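Local coordinates for protein oxidoreductase (Listeria innocua, PDB 3E18) that binds NAD through a Rossmann-fold domain and is probably a dehydrogenase of the GFO/IDH/MocA family, its substrate unknown, at residues D128-I133 with L236-V241; G172-W177 with A337-A342. One frame throughout, in Å; residues are numbered along the deposited sequence.

How the interactions relate
Both contacts pack helices around the large mixed sheet of the C-terminal domain, with centres about 21 Å apart, and helix 173-188 is common ground: it supplies one side of interaction 2, while its later residues flank interaction 1. Interaction 1 (128-133 with 236-241) is fully buried and mainly polar, a carboxylate, a guanidinium, an indole N-H and a water meeting between helix 129-140 and strand 239-243. Interaction 2 (172-177 with 337-342) is only partly buried and wholly apolar, joining two helices without a hydrogen bond across them. In interaction 2 the side chain of Leu175 lies about 7 Å, nearest atoms, from the bound NAD, whereas the neighbourhood of interaction 1 includes the second subunit.

Interaction 1 of 2, residues D128-I133 with L236-V241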
loop_
_atom_site.group_PDB
_atom_site.type_symbol
_atom_site.label_atom_id
_atom_site.label_comp_id
_atom_site.label_asym_id
_atom_site.label_seq_id
_atom_site.Cartn_x
_atom_site.Cartn_y
_atom_site.Cartn_z
ATOM N N ASP A 128 -23.418 0.405 -3.035
ATOM C CA ASP A 128 -22.755 1.662 -2.660
ATOM C C ASP A 128 -22.372 2.468 -3.904
ATOM O O ASP A 128 -21.816 1.922 -4.857
ATOM C CB ASP A 128 -21.517 1.395 -1.799
ATOM C CG ASP A 128 -21.823 1.325 -0.306
ATOM O OD1 ASP A 128 -23.011 1.366 0.090
ATOM O OD2 ASP A 128 -20.853 1.232 0.486
ATOM N N GLU A 129 -22.713 3.751 -3.903
ATOM C CA GLU A 129 -22.512 4.630 -5.064
ATOM C C GLU A 129 -21.037 4.771 -5.487
ATOM O O GLU A 129 -20.701 4.665 -6.674
ATOM C CB GLU A 129 -23.113 6.013 -4.767
ATOM C CG GLU A 129 -23.506 6.779 -6.016
ATOM C CD GLU A 129 -24.293 8.060 -5.735
ATOM O OE1 GLU A 129 -24.856 8.221 -4.622
ATOM O OE2 GLU A 129 -24.338 8.915 -6.649
ATOM N N ASP A 130 -20.157 4.961 -4.505
ATOM C CA ASP A 130 -18.710 4.990 -4.758
ATOM C C ASP A 130 -18.217 3.716 -5.456
ATOM O O ASP A 130 -17.426 3.788 -6.394
ATOM C CB ASP A 130 -17.940 5.198 -3.464
ATOM C CG ASP A 130 -18.206 4.113 -2.443
ATOM O OD1 ASP A 130 -19.373 3.940 -2.026
ATOM O OD2 ASP A 130 -17.241 3.454 -2.037
ATOM N N PHE A 131 -18.698 2.563 -5.001
ATOM C CA PHE A 131 -18.311 1.290 -5.607
ATOM C C PHE A 131 -18.855 1.163 -7.030
ATOM O O PHE A 131 -18.182 0.636 -7.917
ATOM C CB PHE A 131 -18.771 0.102 -4.726
ATOM C CG PHE A 131 -18.706 -1.221 -5.438
ATOM C CD1 PHE A 131 -17.472 -1.752 -5.814
ATOM C CD2 PHE A 131 -19.865 -1.911 -5.758
ATOM C CE1 PHE A 131 -17.386 -2.970 -6.522
ATOM C CE2 PHE A 131 -19.791 -3.149 -6.468
ATOM C CZ PHE A 131 -18.548 -3.664 -6.838
ATOM N N LEU A 132 -20.083 1.635 -7.247
ATOM C CA LEU A 132 -20.697 1.560 -8.570
ATOM C C LEU A 132 -20.030 2.491 -9.599
ATOM O O LEU A 132 -19.994 2.167 -10.797
ATOM C CB LEU A 132 -22.215 1.769 -8.493
ATOM C CG LEU A 132 -22.990 0.637 -7.783
ATOM C CD1 LEU A 132 -24.477 0.959 -7.686
ATOM C CD2 LEU A 132 -22.781 -0.728 -8.449
ATOM N N ILE A 133 -19.467 3.603 -9.123
ATOM C CA ILE A 133 -18.550 4.435 -9.947
ATOM C C ILE A 133 -17.332 3.624 -10.417
ATOM O O ILE A 133 -17.009 3.635 -11.602
ATOM C CB ILE A 133 -18.121 5.722 -9.214
ATOM C CG1 ILE A 133 -19.324 6.651 -9.039
ATOM C CG2 ILE A 133 -17.013 6.467 -9.971
ATOM C CD1 ILE A 133 -19.085 7.793 -8.081
ATOM N N LEU A 236 -6.741 8.095 4.249
ATOM C CA LEU A 236 -6.302 7.988 2.868
ATOM C C LEU A 236 -7.567 7.853 2.002
ATOM O O LEU A 236 -8.636 7.629 2.556
ATOM C CB LEU A 236 -5.367 6.776 2.688
ATOM C CG LEU A 236 -3.954 6.892 3.288
ATOM C CD1 LEU A 236 -3.135 5.640 2.980
ATOM C CD2 LEU A 236 -3.221 8.126 2.773
ATOM N N PRO A 237 -7.473 8.018 0.655
ATOM C CA PRO A 237 -8.705 7.915 -0.155
ATOM C C PRO A 237 -9.476 6.600 -0.046
ATOM O O PRO A 237 -8.877 5.528 0.156
ATOM C CB PRO A 237 -8.202 8.076 -1.607
ATOM C CG PRO A 237 -6.751 7.926 -1.545
ATOM C CD PRO A 237 -6.323 8.388 -0.191
ATOM N N ARG A 238 -10.794 6.698 -0.224
ATOM C CA ARG A 238 -11.670 5.535 -0.276
ATOM C C ARG A 238 -11.251 4.605 -1.423
ATOM O O ARG A 238 -11.151 3.399 -1.222
ATOM C CB ARG A 238 -13.132 5.989 -0.397
ATOM C CG ARG A 238 -14.167 4.884 -0.559
ATOM C CD ARG A 238 -14.352 4.003 0.666
ATOM N NE ARG A 238 -15.188 2.855 0.331
ATOM C CZ ARG A 238 -14.752 1.713 -0.196
ATOM N NH1 ARG A 238 -13.460 1.500 -0.424
ATOM N NH2 ARG A 238 -15.622 0.762 -0.466
ATOM N N TRP A 239 -10.983 5.168 -2.601
ATOM C CA TRP A 239 -10.587 4.357 -3.784
ATOM C C TRP A 239 -9.376 4.981 -4.466
ATOM O O TRP A 239 -9.280 6.200 -4.566
ATOM C CB TRP A 239 -11.738 4.296 -4.782
ATOM C CG TRP A 239 -12.902 3.411 -4.345
ATOM C CD1 TRP A 239 -14.076 3.813 -3.770
ATOM C CD2 TRP A 239 -12.980 1.996 -4.473
ATOM N NE1 TRP A 239 -14.888 2.725 -3.522
ATOM C CE2 TRP A 239 -14.237 1.597 -3.954
ATOM C CE3 TRP A 239 -12.115 1.019 -4.992
ATOM C CZ2 TRP A 239 -14.645 0.261 -3.928
ATOM C CZ3 TRP A 239 -12.512 -0.305 -4.959
ATOM C CH2 TRP A 239 -13.764 -0.679 -4.431
ATOM N N TYR A 240 -8.442 4.149 -4.919
ATOM C CA TYR A 240 -7.337 4.617 -5.731
ATOM C C TYR A 240 -7.110 3.490 -6.716
ATOM O O TYR A 240 -6.782 2.375 -6.321
ATOM C CB TYR A 240 -6.083 4.885 -4.890
ATOM C CG TYR A 240 -4.853 5.316 -5.697
ATOM C CD1 TYR A 240 -4.694 6.641 -6.134
ATOM C CD2 TYR A 240 -3.856 4.394 -6.018
ATOM C CE1 TYR A 240 -3.564 7.031 -6.871
ATOM C CE2 TYR A 240 -2.723 4.774 -6.749
ATOM C CZ TYR A 240 -2.588 6.087 -7.179
ATOM O OH TYR A 240 -1.463 6.447 -7.893
ATOM N N VAL A 241 -7.336 3.772 -7.989
ATOM C CA VAL A 241 -7.354 2.698 -8.994
ATOM C C VAL A 241 -6.454 3.023 -10.173
ATOM O O VAL A 241 -6.354 4.160 -10.575
ATOM C CB VAL A 241 -8.813 2.365 -9.466
ATOM C CG1 VAL A 241 -9.641 1.731 -8.318
ATOM C CG2 VAL A 241 -9.540 3.612 -10.005
HETATM O O HOH W 1 -18.408 1.245 -0.529
#
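A single carboxylate oxygen, Asp130 OD2, draws together Trp239, Arg238 and a water. The indole donates to it from NE1, 2.9 Å from OD2, with an N-H...O angle of 157°. The oxygen lies almost in the indole plane but is approached on its anti side, 24° out of the carboxylate plane. Asp130 reaches this spot with CG between its backbone N and carbonyl carbon (chi1 59°). Arg238 NE lies 3.2 Å from the same OD2, a salt bridge of charge alone, since the oxygen sits well out of the guanidinium plane and no N-H points at it. Water 1 closes the group: it donates to Asp130 OD2 at 2.9 Å and to Asp128 OD2 at 2.6 Å, and accepts from Arg238 NH2 at 2.8 Å, lying at the guanidinium edge. Thus OD2 takes two hydrogen bonds, and the nearby positive charge would probably favour the ionised aspartate. The other donors of Arg238 look elsewhere, NH1 to Ser151 OG and NH2 also weakly to Gln184, while Asp128 pairs with Arg125. Trp239 NE1 lies 3.5 Å from the guanidinium plane, over the group's centre, while Arg238 NH1 sits over the indole face, offset toward its rim. Farther along the indole, Trp239 CZ2 meets the edge of the Phe131 ring at CD1, 3.9 Å away, and Gln184 and Phe187 of helix 173-188 flank Phe131. At the start of strand 239-243 a classic beta bulge sets Arg238 and Trp239 together opposite Ile250, turning both side chains toward the first turn of helix 129-140 in this C-terminal domain.

Interaction 2 of 2, residues G172-W177 with A337-A342; sequences GMVLDW and AIFEAA
The Phe339 ring meets Val174 obliquely, with Leu175 at its edge. Val174 comes from the opposite direction and sets its branched end against the CZ end of the ring: CB is 3.7 Å from Phe339 CZ, CG1 lies 3.9 Å from Phe339 CE2 and CG2 4.1 Å from Phe339 CE1, so both methyls lie on one side of the ring plane. Leu175 CG approaches near the ring plane, 4.3 Å from Phe339 CE2. With CG anti to its carbonyl carbon (chi1 -83°), Phe339 extends its ring toward helix 173-188. Ile338 adds a looser contact, its CG2 lying 4.4 Å from Val174 CG1. Dispersion between hydrocarbon groups therefore carries the contact. The short segments run nearly antiparallel, at 156°, and their axes stay 11.8 Å apart, a gap bridged by side chains from both helices. The Asp209 carboxylate accepts from Val174 N and more weakly from Met173 N at the start of helix 173-188, and Asp176 forms a salt bridge with Lys96 of the NAD site. Both helices rest on the mixed sheet: Val174 touches Leu200 and Phe212, and Ile338 touches Val196, Ala198 and Thr214, on strands 193-201 and 211-218.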
loop_
_atom_site.group_PDB
_atom_site.type_symbol
_atom_site.label_atom_id
_atom_site.label_comp_id
_atom_site.label_asym_id
_atom_site.label_seq_id
_atom_site.Cartn_x
_atom_site.Cartn_y
_atom_site.Cartn_z
ATOM N N GLY A 172 -14.040 -7.957 15.427
ATOM C CA GLY A 172 -12.918 -7.453 14.634
ATOM C C GLY A 172 -13.271 -6.880 13.271
ATOM O O GLY A 172 -14.364 -7.114 12.756
ATOM N N MET A 173 -12.326 -6.151 12.674
ATOM C CA MET A 173 -12.576 -5.414 11.435
ATOM C C MET A 173 -12.556 -6.235 10.143
ATOM O O MET A 173 -13.224 -5.858 9.171
ATOM C CB MET A 173 -11.664 -4.182 11.323
ATOM C CG MET A 173 -12.075 -3.003 12.217
ATOM S SD MET A 173 -13.783 -2.363 12.012
ATOM C CE MET A 173 -14.437 -2.865 13.575
ATOM N N VAL A 174 -11.789 -7.325 10.108
ATOM C CA VAL A 174 -11.830 -8.220 8.939
ATOM C C VAL A 174 -13.281 -8.702 8.735
ATOM O O VAL A 174 -13.841 -8.630 7.644
ATOM C CB VAL A 174 -10.875 -9.421 9.095
ATOM C CG1 VAL A 174 -11.030 -10.391 7.933
ATOM C CG2 VAL A 174 -9.413 -8.960 9.179
ATOM N N LEU A 175 -13.899 -9.146 9.822
ATOM C CA LEU A 175 -15.252 -9.683 9.785
ATOM C C LEU A 175 -16.342 -8.603 9.690
ATOM O O LEU A 175 -17.457 -8.867 9.265
ATOM C CB LEU A 175 -15.459 -10.615 10.991
ATOM C CG LEU A 175 -14.694 -11.937 10.862
ATOM C CD1 LEU A 175 -14.769 -12.756 12.152
ATOM C CD2 LEU A 175 -15.233 -12.735 9.701
ATOM N N ASP A 176 -16.003 -7.379 10.065
ATOM C CA ASP A 176 -16.968 -6.290 10.062
ATOM C C ASP A 176 -16.948 -5.547 8.722
ATOM O O ASP A 176 -17.881 -5.651 7.938
ATOM C CB ASP A 176 -16.663 -5.345 11.220
ATOM C CG ASP A 176 -17.752 -4.320 11.456
ATOM O OD1 ASP A 176 -18.758 -4.298 10.716
ATOM O OD2 ASP A 176 -17.594 -3.517 12.396
ATOM N N TRP A 177 -15.881 -4.807 8.457
ATOM C CA TRP A 177 -15.784 -4.039 7.227
ATOM C C TRP A 177 -15.128 -4.838 6.110
ATOM O O TRP A 177 -15.455 -4.672 4.935
ATOM C CB TRP A 177 -15.004 -2.760 7.481
ATOM C CG TRP A 177 -15.864 -1.570 7.675
ATOM C CD1 TRP A 177 -16.112 -0.917 8.852
ATOM C CD2 TRP A 177 -16.607 -0.876 6.664
ATOM N NE1 TRP A 177 -16.962 0.142 8.636
ATOM C CE2 TRP A 177 -17.279 0.192 7.301
ATOM C CE3 TRP A 177 -16.761 -1.045 5.280
ATOM C CZ2 TRP A 177 -18.098 1.083 6.603
ATOM C CZ3 TRP A 177 -17.569 -0.148 4.586
ATOM C CH2 TRP A 177 -18.229 0.896 5.251
ATOM N N ALA A 337 -8.173 -17.319 4.284
ATOM C CA ALA A 337 -6.812 -17.087 3.759
ATOM C C ALA A 337 -6.133 -15.883 4.408
ATOM O O ALA A 337 -4.944 -15.928 4.709
ATOM C CB ALA A 337 -6.825 -16.931 2.255
ATOM N N ILE A 338 -6.896 -14.820 4.642
ATOM C CA ILE A 338 -6.348 -13.600 5.237
ATOM C C ILE A 338 -5.885 -13.889 6.656
ATOM O O ILE A 338 -4.774 -13.512 7.040
ATOM C CB ILE A 338 -7.384 -12.450 5.191
ATOM C CG1 ILE A 338 -7.399 -11.842 3.785
ATOM C CG2 ILE A 338 -7.101 -11.373 6.241
ATOM C CD1 ILE A 338 -8.589 -10.935 3.512
ATOM N N PHE A 339 -6.734 -14.564 7.429
ATOM C CA PHE A 339 -6.411 -14.876 8.821
ATOM C C PHE A 339 -5.202 -15.791 8.939
ATOM O O PHE A 339 -4.331 -15.589 9.791
ATOM C CB PHE A 339 -7.618 -15.483 9.513
ATOM C CG PHE A 339 -8.585 -14.458 10.008
ATOM C CD1 PHE A 339 -8.139 -13.396 10.794
ATOM C CD2 PHE A 339 -9.933 -14.546 9.703
ATOM C CE1 PHE A 339 -9.021 -12.443 11.258
ATOM C CE2 PHE A 339 -10.834 -13.589 10.187
ATOM C CZ PHE A 339 -10.372 -12.546 10.959
ATOM N N GLU A 340 -5.149 -16.779 8.053
ATOM C CA GLU A 340 -4.019 -17.684 7.967
ATOM C C GLU A 340 -2.730 -16.945 7.572
ATOM O O GLU A 340 -1.671 -17.171 8.176
ATOM C CB GLU A 340 -4.323 -18.798 6.964
ATOM C CG GLU A 340 -3.226 -19.865 6.899
ATOM C CD GLU A 340 -3.356 -20.793 5.708
ATOM O OE1 GLU A 340 -4.471 -20.934 5.149
ATOM O OE2 GLU A 340 -2.330 -21.394 5.329
ATOM N N ALA A 341 -2.824 -16.063 6.574
ATOM C CA ALA A 341 -1.671 -15.290 6.096
ATOM C C ALA A 341 -1.089 -14.430 7.200
ATOM O O ALA A 341 0.125 -14.395 7.396
ATOM C CB ALA A 341 -2.061 -14.424 4.874
ATOM N N ALA A 342 -1.954 -13.759 7.947
ATOM C CA ALA A 342 -1.491 -12.924 9.046
ATOM C C ALA A 342 -0.946 -13.703 10.257
ATOM O O ALA A 342 0.044 -13.295 10.868
ATOM C CB ALA A 342 -2.590 -11.998 9.466
#